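Local coordinates for protein transcriptional regulator, ROK family (Vibrio cholerae O1 biovar eltor, PDB 1Z05) that probably binds DNA as a zinc-containing transcriptional regulator of the ROK family, a homolog of E. coli Mlc linked to carbohydrate metabolism, at residues A[112-115]-A[116-119]; A[213-217]-A[218-222]; A[351-355]-A[356-360]; A[376-379]-A[380-384]; A[415-419]-A[420-424]. All blocks are in the same frame, centred on the assembly; numbering follows the deposited sequence.

How the interactions relate
Interactions 1 and 2 lie on strands of the same sheet and are joined by a salt bridge between Arg-114 and Asp-217. Both are dominated by polar bonds, one a sulfate-holding hairpin turn and the other a side-chain-capped helix start. Interactions 3 and 4 belong to the other half of the ROK fold; Ile-353 packs on Ile-382 there, and both reach the second subunit. Interaction 3 is buried and mainly apolar, whereas interaction 4 pairs a buried isoleucine pair with a charged outer face. Interaction 5, about 40 Å from interaction 4 between centres, is a buried leucine-rich turn whose Ala-416 and Leu-421 meet Phe-213 of interaction 2.

Interaction 1 (A[112-115]-A[116-119]); sequences SMRL and GRGY. With SO4 (sulfate ion), chain C; SO4 (sulfate ion), chain D.
Arg-114 and Tyr-119 meet across the hairpin that joins strands 108-116 and 119-126, closed by a type II beta turn from Gly-116 to Tyr-119. In the actin-like ATPase fold of ROK proteins, the hairpin between the first two strands is the phosphate-binding loop, and the sulfate, probably from the crystallisation liquor, is consistent with an anion site there. The inner part is tightly packed. Gly-116 CA sits 3.6 Å above one face of the Tyr-119 ring, toward its rim, and Leu-115 CD1 lies 3.7 Å from Tyr-119 O. Tyr-119 CG stands between its backbone N and carbonyl carbon (chi1 70°), which swings the ring across the end of the extended Arg-114 chain, the two planes 40° apart. Arg-114 NE donates to Tyr-119 OH (2.8 Å, 150°), tilted slightly from the guanidinium plane, while Arg-114 NH1 forms a salt bridge with Asp-217. The outer side is looser, built from ions and water. One sulfate receives Tyr-119 OH on O1 at 2.8 Å; its O4 takes both Arg-114 NH2 (2.8 Å) and Arg-117 N (2.9 Å). The extended Arg-117 chain passes this anion, with just a weak bond from NH1, and its NH2 donates to O4 of a second sulfate (3.1 Å). A water accepts from Arg-114 NH2 and, weakly, from Arg-117 NH1, and donates to O1 of that second sulfate at 2.7 Å.

Interaction 2 (A[213-217]-A[218-222]); sequences FVAND and TRAWA
Arg-219 curls back over Asn-216 one turn before it. Its CB rests 3.8 Å from the carbonyl O of Asn-216, and beyond CG the chain bends at chi2 (93°) and again at chi3. This brings CD to 3.4 Å from Asn-216 OD1 and leaves NE a little farther away. At the tip, NH1 gives OD1 a weak bond; its stronger partner is Glu-266, in a salt bridge, while NH2 donates to Ala-248 O. Thr-218 CB lies over the centre of one guanidinium face, 4.0 Å above it. The same OD1 is the N-cap acceptor where strand 212-216, an edge strand of its sheet within the chain, passes into helix 217-228. Arg-219 N reaches it at 3.2 Å and 160°, in the carbonyl plane, and Thr-218 N adds a weak bond. Asn-216 ND2, held by Gly-178 O, fixes the amide so that OD1 faces the helix start. The first helical bonds follow, Ala-220 N to Asn-216 O at 3.0 Å and Trp-221 N to Asp-217 O at 2.9 Å. Ala-215 CB and Ala-220 CB touch at 4.2 Å. A water links Asp-217 OD1 with Thr-218 OG1, while Asp-217 OD2 forms a salt bridge with Arg-114.

Interaction 3 (A[351-355]-A[356-360]); sequences IVINL and FNPEK
At the C-terminal end of helix 332-356, Phe-356 is the last helical residue; after it Asn-357 leaves the helix, and Pro-358 packs against Ile-353. Two bonds close the last helical turn: Phe-356 N donates to Val-352 O (2.8 Å) and Asn-357 N to Ile-353 O (2.8 Å), with a weaker bond from Phe-356 N to Ile-353 O. Asn-357 then takes a positive phi of 50°, which ends the helix and directs the chain away. With CG anti to the carbonyl carbon (chi1 -67°), the Phe-356 ring points outward from the helix, its CD2 edge turned back to the last turn. CD2 comes within 3.3 Å of Val-352 O, near the ring plane, and touches Val-352 CG1 and Leu-355 CB, each at 3.9 Å. Pro-358 lies on a different side of the helix: its CD is 3.6 Å from Ile-353 CA, and its CG meets Ile-353 CG1 at 4.2 Å, the two side chains at about a right angle. The turn also belongs to the dimer interface, since Leu-355 packs on Leu-355 of the second subunit, and Asn-357 O accepts from Arg-260 of that subunit. Helix 332-356 passes through a short loop into strand 360-364 of the mixed sheet, the helix-to-strand connection of an alpha/beta fold.

Interaction 4 (A[376-379]-A[380-384]); sequences PSIE and QCIRE
Ile-382 N donates to Ile-378 O at 3.0 Å, and Arg-383 N to Glu-379 O at the same distance, so i to i+4 backbone bonds run through this part of helix 371-385. Gln-380 N reaches Pro-376 O, whereas the bond from Cys-381 N to Ser-377 O is weak. Apolar contact lies on the buried side: Ile-378 and Ile-382 stand side by side, pointing the same way, with CG2 of Ile-378 3.7 Å from CD1 of Ile-382. They fit against Ile-349 and Ile-353 of helix 332-356. Polar contact belongs to the outer side. Arg-383, bent at chi3 (-84°), folds its guanidinium back over the helix so that Glu-379 O lies 3.7 Å above the centre of one face. The carboxylate of Glu-379 stays beyond salt-bridge range, its OE1 being 4.5 Å from Arg-383 NH1. In one of the two modelled conformers of Gln-380, OE1 takes both NE and NH2 of Arg-383 side-on, a grip that is therefore provisional. At the helix's far end Arg-383 O accepts from Asn-283 of the second subunit. With one face apolar against a neighbouring helix and the other charged, this is a typical amphipathic helix of an alpha/beta domain.

Interaction 5 (A[415-419]-A[420-424]); sequences QALYD and GLLLM
Leu-417 CD2 is the meeting point of this turn, 3.7 Å from Leu-423 CD2 and 3.9 Å from Leu-422 CD2. The Leu-423 side chain crosses that of Leu-417 at about a right angle, and both CG and CD1 of Leu-423 come to 3.5 Å from Leu-417 O. Leu-422 carries CG anti to its nitrogen (chi1 -172°), which turns its CD2 methyl to the same leucine while CB stays 4.0 Å from Ala-416 CB. Two backbone bonds set the turn from which these side chains extend. Leu-422 N points almost straight at Ala-416 O (3.0 Å, 173°), though from above the carbonyl plane, and Gly-420 N donates to Leu-417 O at 2.9 Å, likewise from above. The motif is a tight turn between successive helices, 407-418 and 421-428: Gly-420, with phi 89°, is both the first residue to leave helical phi/psi and the N-cap of the second helix. In the next shell Asp-419 holds Arg-255 in a salt bridge, and Leu-422 packs on Thr-170 and Ser-171 of strand 168-176. Farther out, Leu-421, Leu-423 and Met-424 touch Gln-38, Tyr-45 and Ala-41 of helix 35-51, while the hydroxyl of Tyr-418 bonds to Asp-49 of that first modelled helix.

Interaction 1 (A[112-115]-A[116-119])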
# COMPACT_ATOMS: atom_id res chain seq x y z
N SER A 112 -21.79 15.02 -5.72
CA SER A 112 -20.98 13.88 -6.13
C SER A 112 -21.32 13.63 -7.59
O SER A 112 -22.50 13.58 -7.95
CB SER A 112 -21.29 12.64 -5.27
OG SER A 112 -20.41 11.57 -5.60
N MET A 113 -20.28 13.53 -8.41
CA MET A 113 -20.44 13.36 -9.84
C MET A 113 -19.74 12.10 -10.34
O MET A 113 -18.73 11.67 -9.78
CB MET A 113 -19.86 14.58 -10.57
CG MET A 113 -20.56 15.88 -10.22
SD MET A 113 -19.71 17.33 -10.87
CE MET A 113 -20.21 17.28 -12.58
N ARG A 114 -20.29 11.51 -11.39
CA ARG A 114 -19.56 10.50 -12.14
C ARG A 114 -19.46 10.91 -13.60
O ARG A 114 -20.47 11.23 -14.23
CB ARG A 114 -20.24 9.12 -12.04
CG ARG A 114 -19.56 8.08 -12.95
CD ARG A 114 -20.23 6.70 -12.90
NE ARG A 114 -19.70 5.85 -13.97
CZ ARG A 114 -18.56 5.17 -13.89
NH1 ARG A 114 -17.83 5.22 -12.78
NH2 ARG A 114 -18.15 4.46 -14.93
N LEU A 115 -18.23 10.92 -14.11
CA LEU A 115 -18.01 11.02 -15.55
C LEU A 115 -17.90 9.60 -16.09
O LEU A 115 -16.86 8.95 -15.94
CB LEU A 115 -16.75 11.85 -15.87
CG LEU A 115 -16.48 12.16 -17.35
CD1 LEU A 115 -17.67 12.86 -18.01
CD2 LEU A 115 -15.21 13.00 -17.53
N GLY A 116 -18.99 9.12 -16.68
CA GLY A 116 -19.03 7.78 -17.24
C GLY A 116 -18.85 7.81 -18.75
O GLY A 116 -18.61 8.88 -19.32
N ARG A 117 -18.96 6.65 -19.39
CA ARG A 117 -18.76 6.54 -20.83
C ARG A 117 -19.96 7.10 -21.60
O ARG A 117 -20.98 6.43 -21.77
CB ARG A 117 -18.48 5.09 -21.24
CG ARG A 117 -17.18 4.54 -20.66
CD ARG A 117 -17.15 3.02 -20.69
NE ARG A 117 -15.82 2.48 -20.43
CZ ARG A 117 -15.31 2.27 -19.22
NH1 ARG A 117 -16.01 2.57 -18.12
NH2 ARG A 117 -14.09 1.76 -19.10
N GLY A 118 -19.83 8.35 -22.03
CA GLY A 118 -20.88 9.02 -22.78
C GLY A 118 -21.94 9.69 -21.92
O GLY A 118 -22.97 10.12 -22.44
N TYR A 119 -21.69 9.79 -20.62
CA TYR A 119 -22.62 10.48 -19.73
C TYR A 119 -21.96 11.14 -18.52
O TYR A 119 -20.82 10.84 -18.16
CB TYR A 119 -23.72 9.53 -19.26
CG TYR A 119 -23.24 8.46 -18.30
CD1 TYR A 119 -23.20 8.70 -16.92
CD2 TYR A 119 -22.83 7.21 -18.78
CE1 TYR A 119 -22.75 7.70 -16.03
CE2 TYR A 119 -22.40 6.22 -17.91
CZ TYR A 119 -22.36 6.47 -16.54
OH TYR A 119 -21.93 5.48 -15.70
S SO4 C . -20.02 3.17 -17.77
O1 SO4 C . -21.09 3.06 -16.78
O2 SO4 C . -19.11 2.04 -17.67
O3 SO4 C . -20.66 3.18 -19.08
O4 SO4 C . -19.26 4.39 -17.55
S SO4 D . -14.40 -0.37 -15.96
O1 SO4 D . -14.79 -0.04 -14.59
O2 SO4 D . -14.00 -1.77 -16.02
O3 SO4 D . -15.55 -0.16 -16.83
O4 SO4 D . -13.31 0.48 -16.40
O HOH W 1 -15.87 2.47 -14.81

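Interaction 2 (A[213-217]-A[218-222])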
# COMPACT_ATOMS: atom_id res chain seq x y z
N PHE A 213 -12.65 16.91 -5.00
CA PHE A 213 -12.02 15.61 -4.76
C PHE A 213 -12.26 14.74 -5.98
O PHE A 213 -13.41 14.40 -6.30
CB PHE A 213 -12.61 14.98 -3.49
CG PHE A 213 -12.41 15.82 -2.27
CD1 PHE A 213 -11.27 15.68 -1.50
CD2 PHE A 213 -13.33 16.82 -1.94
CE1 PHE A 213 -11.05 16.50 -0.39
CE2 PHE A 213 -13.11 17.64 -0.84
CZ PHE A 213 -11.98 17.47 -0.07
N VAL A 214 -11.17 14.38 -6.66
CA VAL A 214 -11.22 13.62 -7.90
C VAL A 214 -10.56 12.28 -7.64
O VAL A 214 -9.50 12.22 -7.02
CB VAL A 214 -10.43 14.35 -9.03
CG1 VAL A 214 -10.65 13.66 -10.38
CG2 VAL A 214 -10.83 15.83 -9.12
N ALA A 215 -11.19 11.19 -8.09
CA ALA A 215 -10.58 9.87 -7.91
C ALA A 215 -10.98 8.88 -9.00
O ALA A 215 -12.01 9.03 -9.66
CB ALA A 215 -10.90 9.29 -6.51
N ASN A 216 -10.14 7.87 -9.19
CA ASN A 216 -10.50 6.72 -10.01
C ASN A 216 -11.69 6.01 -9.37
O ASN A 216 -11.73 5.82 -8.15
CB ASN A 216 -9.30 5.78 -10.15
CG ASN A 216 -9.68 4.45 -10.77
OD1 ASN A 216 -10.05 3.52 -10.07
ND2 ASN A 216 -9.56 4.35 -12.09
N ASP A 217 -12.65 5.61 -10.20
CA ASP A 217 -13.91 5.07 -9.70
C ASP A 217 -13.80 3.76 -8.93
O ASP A 217 -14.52 3.58 -7.95
CB ASP A 217 -14.98 4.98 -10.81
CG ASP A 217 -14.56 4.13 -12.01
OD1 ASP A 217 -13.41 3.63 -12.07
OD2 ASP A 217 -15.40 3.95 -12.92
N THR A 218 -12.91 2.86 -9.36
CA THR A 218 -12.75 1.57 -8.70
C THR A 218 -12.18 1.73 -7.29
O THR A 218 -12.61 1.08 -6.33
CB THR A 218 -11.88 0.60 -9.54
OG1 THR A 218 -12.55 0.33 -10.78
CG2 THR A 218 -11.66 -0.74 -8.80
N ARG A 219 -11.20 2.63 -7.17
CA ARG A 219 -10.56 2.90 -5.91
C ARG A 219 -11.51 3.59 -4.94
O ARG A 219 -11.54 3.25 -3.77
CB ARG A 219 -9.28 3.72 -6.11
CG ARG A 219 -8.05 2.84 -6.29
CD ARG A 219 -7.76 2.55 -7.74
NE ARG A 219 -7.74 1.12 -8.02
CZ ARG A 219 -7.84 0.59 -9.24
NH1 ARG A 219 -7.98 1.36 -10.30
NH2 ARG A 219 -7.83 -0.73 -9.40
N ALA A 220 -12.28 4.55 -5.45
CA ALA A 220 -13.26 5.26 -4.63
C ALA A 220 -14.43 4.35 -4.23
O ALA A 220 -15.00 4.50 -3.14
CB ALA A 220 -13.77 6.51 -5.35
N TRP A 221 -14.77 3.41 -5.11
CA TRP A 221 -15.78 2.42 -4.80
C TRP A 221 -15.32 1.49 -3.66
O TRP A 221 -16.09 1.19 -2.75
CB TRP A 221 -16.14 1.66 -6.08
CG TRP A 221 -17.17 0.59 -5.98
CD1 TRP A 221 -18.05 0.35 -4.95
CD2 TRP A 221 -17.46 -0.38 -6.98
NE1 TRP A 221 -18.84 -0.74 -5.24
CE2 TRP A 221 -18.50 -1.20 -6.49
CE3 TRP A 221 -16.93 -0.65 -8.25
CZ2 TRP A 221 -19.03 -2.28 -7.23
CZ3 TRP A 221 -17.45 -1.72 -8.99
CH2 TRP A 221 -18.49 -2.51 -8.47
N ALA A 222 -14.06 1.06 -3.68
CA ALA A 222 -13.54 0.25 -2.57
C ALA A 222 -13.65 1.00 -1.24
O ALA A 222 -13.99 0.41 -0.22
CB ALA A 222 -12.10 -0.17 -2.83
O HOH W 2 -12.30 1.80 -13.47

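Interaction 3 (A[351-355]-A[356-360])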
# COMPACT_ATOMS: atom_id res chain seq x y z
N ILE A 351 -3.76 -14.46 -6.68
CA ILE A 351 -2.56 -13.62 -6.74
C ILE A 351 -2.62 -12.47 -5.72
O ILE A 351 -1.67 -12.23 -4.98
CB ILE A 351 -2.34 -13.08 -8.17
CG1 ILE A 351 -1.86 -14.23 -9.06
CG2 ILE A 351 -1.32 -11.94 -8.18
CD1 ILE A 351 -1.94 -13.95 -10.56
N VAL A 352 -3.76 -11.78 -5.69
CA VAL A 352 -3.98 -10.65 -4.79
C VAL A 352 -3.97 -11.08 -3.31
O VAL A 352 -3.41 -10.38 -2.44
CB VAL A 352 -5.28 -9.91 -5.19
CG1 VAL A 352 -5.68 -8.88 -4.16
CG2 VAL A 352 -5.07 -9.23 -6.56
N ILE A 353 -4.57 -12.25 -3.05
CA ILE A 353 -4.55 -12.84 -1.71
C ILE A 353 -3.13 -13.12 -1.25
O ILE A 353 -2.75 -12.73 -0.14
CB ILE A 353 -5.40 -14.16 -1.67
CG1 ILE A 353 -6.89 -13.81 -1.78
CG2 ILE A 353 -5.12 -14.96 -0.40
CD1 ILE A 353 -7.78 -14.98 -2.14
N ASN A 354 -2.35 -13.79 -2.10
CA ASN A 354 -0.92 -14.04 -1.84
C ASN A 354 -0.11 -12.80 -1.49
O ASN A 354 0.71 -12.82 -0.57
CB ASN A 354 -0.28 -14.72 -3.05
CG ASN A 354 -0.43 -16.22 -3.04
OD1 ASN A 354 0.04 -16.89 -2.13
ND2 ASN A 354 -1.08 -16.76 -4.06
N LEU A 355 -0.34 -11.72 -2.23
CA LEU A 355 0.41 -10.49 -2.05
C LEU A 355 -0.07 -9.64 -0.89
O LEU A 355 0.73 -8.94 -0.27
CB LEU A 355 0.36 -9.65 -3.32
CG LEU A 355 1.11 -10.27 -4.49
CD1 LEU A 355 0.66 -9.56 -5.71
CD2 LEU A 355 2.62 -10.13 -4.33
N PHE A 356 -1.37 -9.68 -0.60
CA PHE A 356 -1.94 -8.75 0.38
C PHE A 356 -2.49 -9.35 1.67
O PHE A 356 -2.69 -8.61 2.63
CB PHE A 356 -3.00 -7.86 -0.27
CG PHE A 356 -2.45 -6.90 -1.28
CD1 PHE A 356 -1.84 -5.72 -0.87
CD2 PHE A 356 -2.56 -7.18 -2.64
CE1 PHE A 356 -1.32 -4.85 -1.80
CE2 PHE A 356 -2.04 -6.30 -3.58
CZ PHE A 356 -1.42 -5.13 -3.15
N ASN A 357 -2.74 -10.66 1.69
CA ASN A 357 -3.31 -11.33 2.87
C ASN A 357 -4.58 -10.58 3.38
O ASN A 357 -4.65 -10.22 4.56
CB ASN A 357 -2.24 -11.42 3.97
CG ASN A 357 -2.61 -12.38 5.11
OD1 ASN A 357 -3.61 -13.10 5.06
ND2 ASN A 357 -1.77 -12.39 6.13
N PRO A 358 -5.58 -10.36 2.49
CA PRO A 358 -6.76 -9.60 2.90
C PRO A 358 -7.66 -10.39 3.84
O PRO A 358 -7.59 -11.63 3.88
CB PRO A 358 -7.49 -9.34 1.57
CG PRO A 358 -7.10 -10.47 0.71
CD PRO A 358 -5.69 -10.83 1.09
N GLU A 359 -8.51 -9.68 4.59
CA GLU A 359 -9.46 -10.32 5.50
C GLU A 359 -10.83 -10.51 4.85
O GLU A 359 -11.70 -11.17 5.41
CB GLU A 359 -9.62 -9.50 6.79
CG GLU A 359 -8.33 -9.24 7.55
CD GLU A 359 -8.52 -8.22 8.66
OE1 GLU A 359 -8.18 -7.03 8.45
OE2 GLU A 359 -9.03 -8.62 9.73
N LYS A 360 -11.02 -9.93 3.66
CA LYS A 360 -12.30 -10.04 2.97
C LYS A 360 -12.19 -9.73 1.49
O LYS A 360 -11.43 -8.84 1.08
CB LYS A 360 -13.33 -9.10 3.63
CG LYS A 360 -14.77 -9.55 3.48
CD LYS A 360 -15.65 -8.70 4.37
CE LYS A 360 -17.09 -9.14 4.28
NZ LYS A 360 -17.95 -8.20 5.06

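Interaction 4 (A[376-379]-A[380-384])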
# COMPACT_ATOMS: atom_id res chain seq x y z
N PRO A 376 -18.67 -20.27 -6.38
CA PRO A 376 -18.00 -21.57 -6.16
C PRO A 376 -16.81 -21.84 -7.07
O PRO A 376 -15.83 -22.45 -6.63
CB PRO A 376 -19.13 -22.59 -6.39
CG PRO A 376 -20.36 -21.84 -6.06
CD PRO A 376 -20.11 -20.45 -6.60
N SER A 377 -16.89 -21.39 -8.32
CA SER A 377 -15.77 -21.51 -9.27
C SER A 377 -14.55 -20.68 -8.86
O SER A 377 -13.42 -21.17 -8.93
CB SER A 377 -16.21 -21.15 -10.69
OG SER A 377 -16.94 -22.23 -11.23
N ILE A 378 -14.80 -19.44 -8.45
CA ILE A 378 -13.76 -18.56 -7.91
C ILE A 378 -13.12 -19.17 -6.67
O ILE A 378 -11.89 -19.22 -6.55
CB ILE A 378 -14.33 -17.15 -7.54
CG1 ILE A 378 -14.94 -16.47 -8.77
CG2 ILE A 378 -13.24 -16.27 -6.88
CD1 ILE A 378 -15.45 -15.03 -8.55
N GLU A 379 -13.96 -19.63 -5.74
CA GLU A 379 -13.49 -20.15 -4.46
C GLU A 379 -12.62 -21.39 -4.58
O GLU A 379 -11.66 -21.52 -3.84
CB GLU A 379 -14.67 -20.40 -3.51
CG GLU A 379 -15.33 -19.10 -3.04
CD GLU A 379 -16.66 -19.30 -2.32
OE1 GLU A 379 -17.11 -20.47 -2.17
OE2 GLU A 379 -17.27 -18.29 -1.90
N GLN A 380 -12.95 -22.31 -5.49
CA GLN A 380 -12.15 -23.53 -5.64
C GLN A 380 -10.76 -23.21 -6.18
O GLN A 380 -9.77 -23.83 -5.78
CB GLN A 380 -12.86 -24.57 -6.52
CG GLN A 380 -12.20 -25.96 -6.52
CD GLN A 380 -12.08 -26.59 -5.13
OE1 GLN A 380 -12.95 -26.42 -4.27
NE2 GLN A 380 -11.00 -27.33 -4.91
N CYS A 381 -10.67 -22.22 -7.07
CA CYS A 381 -9.38 -21.80 -7.59
C CYS A 381 -8.55 -20.99 -6.57
O CYS A 381 -7.33 -21.07 -6.58
CB CYS A 381 -9.54 -21.06 -8.93
SG CYS A 381 -9.96 -22.20 -10.29
N ILE A 382 -9.22 -20.23 -5.71
CA ILE A 382 -8.57 -19.61 -4.55
C ILE A 382 -7.94 -20.65 -3.62
O ILE A 382 -6.79 -20.49 -3.19
CB ILE A 382 -9.54 -18.71 -3.74
CG1 ILE A 382 -9.83 -17.40 -4.50
CG2 ILE A 382 -8.97 -18.41 -2.34
CD1 ILE A 382 -11.01 -16.58 -3.89
N ARG A 383 -8.67 -21.73 -3.33
CA ARG A 383 -8.18 -22.80 -2.47
C ARG A 383 -6.94 -23.47 -3.04
O ARG A 383 -6.04 -23.90 -2.31
CB ARG A 383 -9.27 -23.86 -2.24
CG ARG A 383 -10.40 -23.39 -1.33
CD ARG A 383 -11.25 -24.58 -0.87
NE ARG A 383 -12.27 -24.93 -1.86
CZ ARG A 383 -13.45 -24.32 -1.98
NH1 ARG A 383 -13.77 -23.32 -1.16
NH2 ARG A 383 -14.30 -24.71 -2.91
N GLU A 384 -6.90 -23.57 -4.37
CA GLU A 384 -5.85 -24.33 -5.04
C GLU A 384 -4.60 -23.49 -5.34
O GLU A 384 -3.55 -24.03 -5.67
CB GLU A 384 -6.41 -24.96 -6.32
CG GLU A 384 -7.38 -26.12 -6.05
CD GLU A 384 -7.94 -26.76 -7.31
OE1 GLU A 384 -7.55 -26.36 -8.43
OE2 GLU A 384 -8.79 -27.67 -7.17
O HOH W 3 -16.24 -23.95 -4.36

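Interaction 5 (A[415-419]-A[420-424])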
# COMPACT_ATOMS: atom_id res chain seq x y z
N GLN A 415 -14.30 10.64 3.97
CA GLN A 415 -12.90 10.48 4.38
C GLN A 415 -12.16 11.81 4.50
O GLN A 415 -11.27 11.94 5.35
CB GLN A 415 -12.16 9.50 3.46
CG GLN A 415 -10.80 9.00 4.01
CD GLN A 415 -10.89 8.40 5.41
OE1 GLN A 415 -10.18 8.83 6.32
NE2 GLN A 415 -11.76 7.41 5.59
N ALA A 416 -12.53 12.80 3.69
CA ALA A 416 -11.94 14.16 3.80
C ALA A 416 -12.39 14.89 5.07
O ALA A 416 -11.65 15.73 5.58
CB ALA A 416 -12.25 15.01 2.57
N LEU A 417 -13.59 14.58 5.56
CA LEU A 417 -14.05 15.07 6.87
C LEU A 417 -13.22 14.42 8.00
O LEU A 417 -12.70 15.11 8.87
CB LEU A 417 -15.54 14.78 7.08
CG LEU A 417 -16.53 15.57 6.20
CD1 LEU A 417 -17.92 14.99 6.26
CD2 LEU A 417 -16.58 17.06 6.57
N TYR A 418 -13.09 13.10 7.95
CA TYR A 418 -12.30 12.34 8.92
C TYR A 418 -10.80 12.67 8.89
O TYR A 418 -10.12 12.59 9.92
CB TYR A 418 -12.51 10.85 8.71
CG TYR A 418 -13.89 10.33 9.06
CD1 TYR A 418 -14.87 11.17 9.64
CD2 TYR A 418 -14.21 9.00 8.85
CE1 TYR A 418 -16.13 10.67 9.97
CE2 TYR A 418 -15.47 8.50 9.18
CZ TYR A 418 -16.41 9.33 9.74
OH TYR A 418 -17.64 8.81 10.06
N ASP A 419 -10.27 13.00 7.72
CA ASP A 419 -8.88 13.43 7.61
C ASP A 419 -8.74 14.87 8.10
O ASP A 419 -7.62 15.32 8.36
CB ASP A 419 -8.36 13.29 6.18
CG ASP A 419 -8.20 11.83 5.74
OD1 ASP A 419 -8.28 10.91 6.59
OD2 ASP A 419 -8.00 11.60 4.52
N GLY A 420 -9.86 15.57 8.24
CA GLY A 420 -9.90 16.94 8.75
C GLY A 420 -9.73 17.99 7.66
O GLY A 420 -9.96 19.19 7.91
N LEU A 421 -9.33 17.56 6.47
CA LEU A 421 -9.12 18.48 5.34
C LEU A 421 -10.36 19.33 5.05
O LEU A 421 -10.28 20.56 4.95
CB LEU A 421 -8.70 17.70 4.08
CG LEU A 421 -8.13 18.49 2.88
CD1 LEU A 421 -7.10 17.66 2.11
CD2 LEU A 421 -9.22 18.99 1.93
N LEU A 422 -11.51 18.68 4.91
CA LEU A 422 -12.74 19.37 4.54
C LEU A 422 -13.27 20.20 5.70
O LEU A 422 -13.78 21.30 5.48
CB LEU A 422 -13.80 18.39 4.03
CG LEU A 422 -15.07 19.01 3.45
CD1 LEU A 422 -14.74 20.09 2.40
CD2 LEU A 422 -15.95 17.92 2.85
N LEU A 423 -13.13 19.69 6.92
CA LEU A 423 -13.50 20.45 8.12
C LEU A 423 -12.82 21.82 8.14
O LEU A 423 -13.47 22.84 8.39
CB LEU A 423 -13.12 19.71 9.40
CG LEU A 423 -13.77 18.37 9.72
CD1 LEU A 423 -13.23 17.87 11.03
CD2 LEU A 423 -15.29 18.49 9.78
N MET A 424 -11.52 21.84 7.86
CA MET A 424 -10.77 23.08 7.92
C MET A 424 -11.20 24.04 6.82
O MET A 424 -11.28 25.24 7.04
CB MET A 424 -9.26 22.82 7.90
CG MET A 424 -8.72 22.07 9.14
SD MET A 424 -8.91 22.95 10.72
CE MET A 424 -10.52 22.39 11.29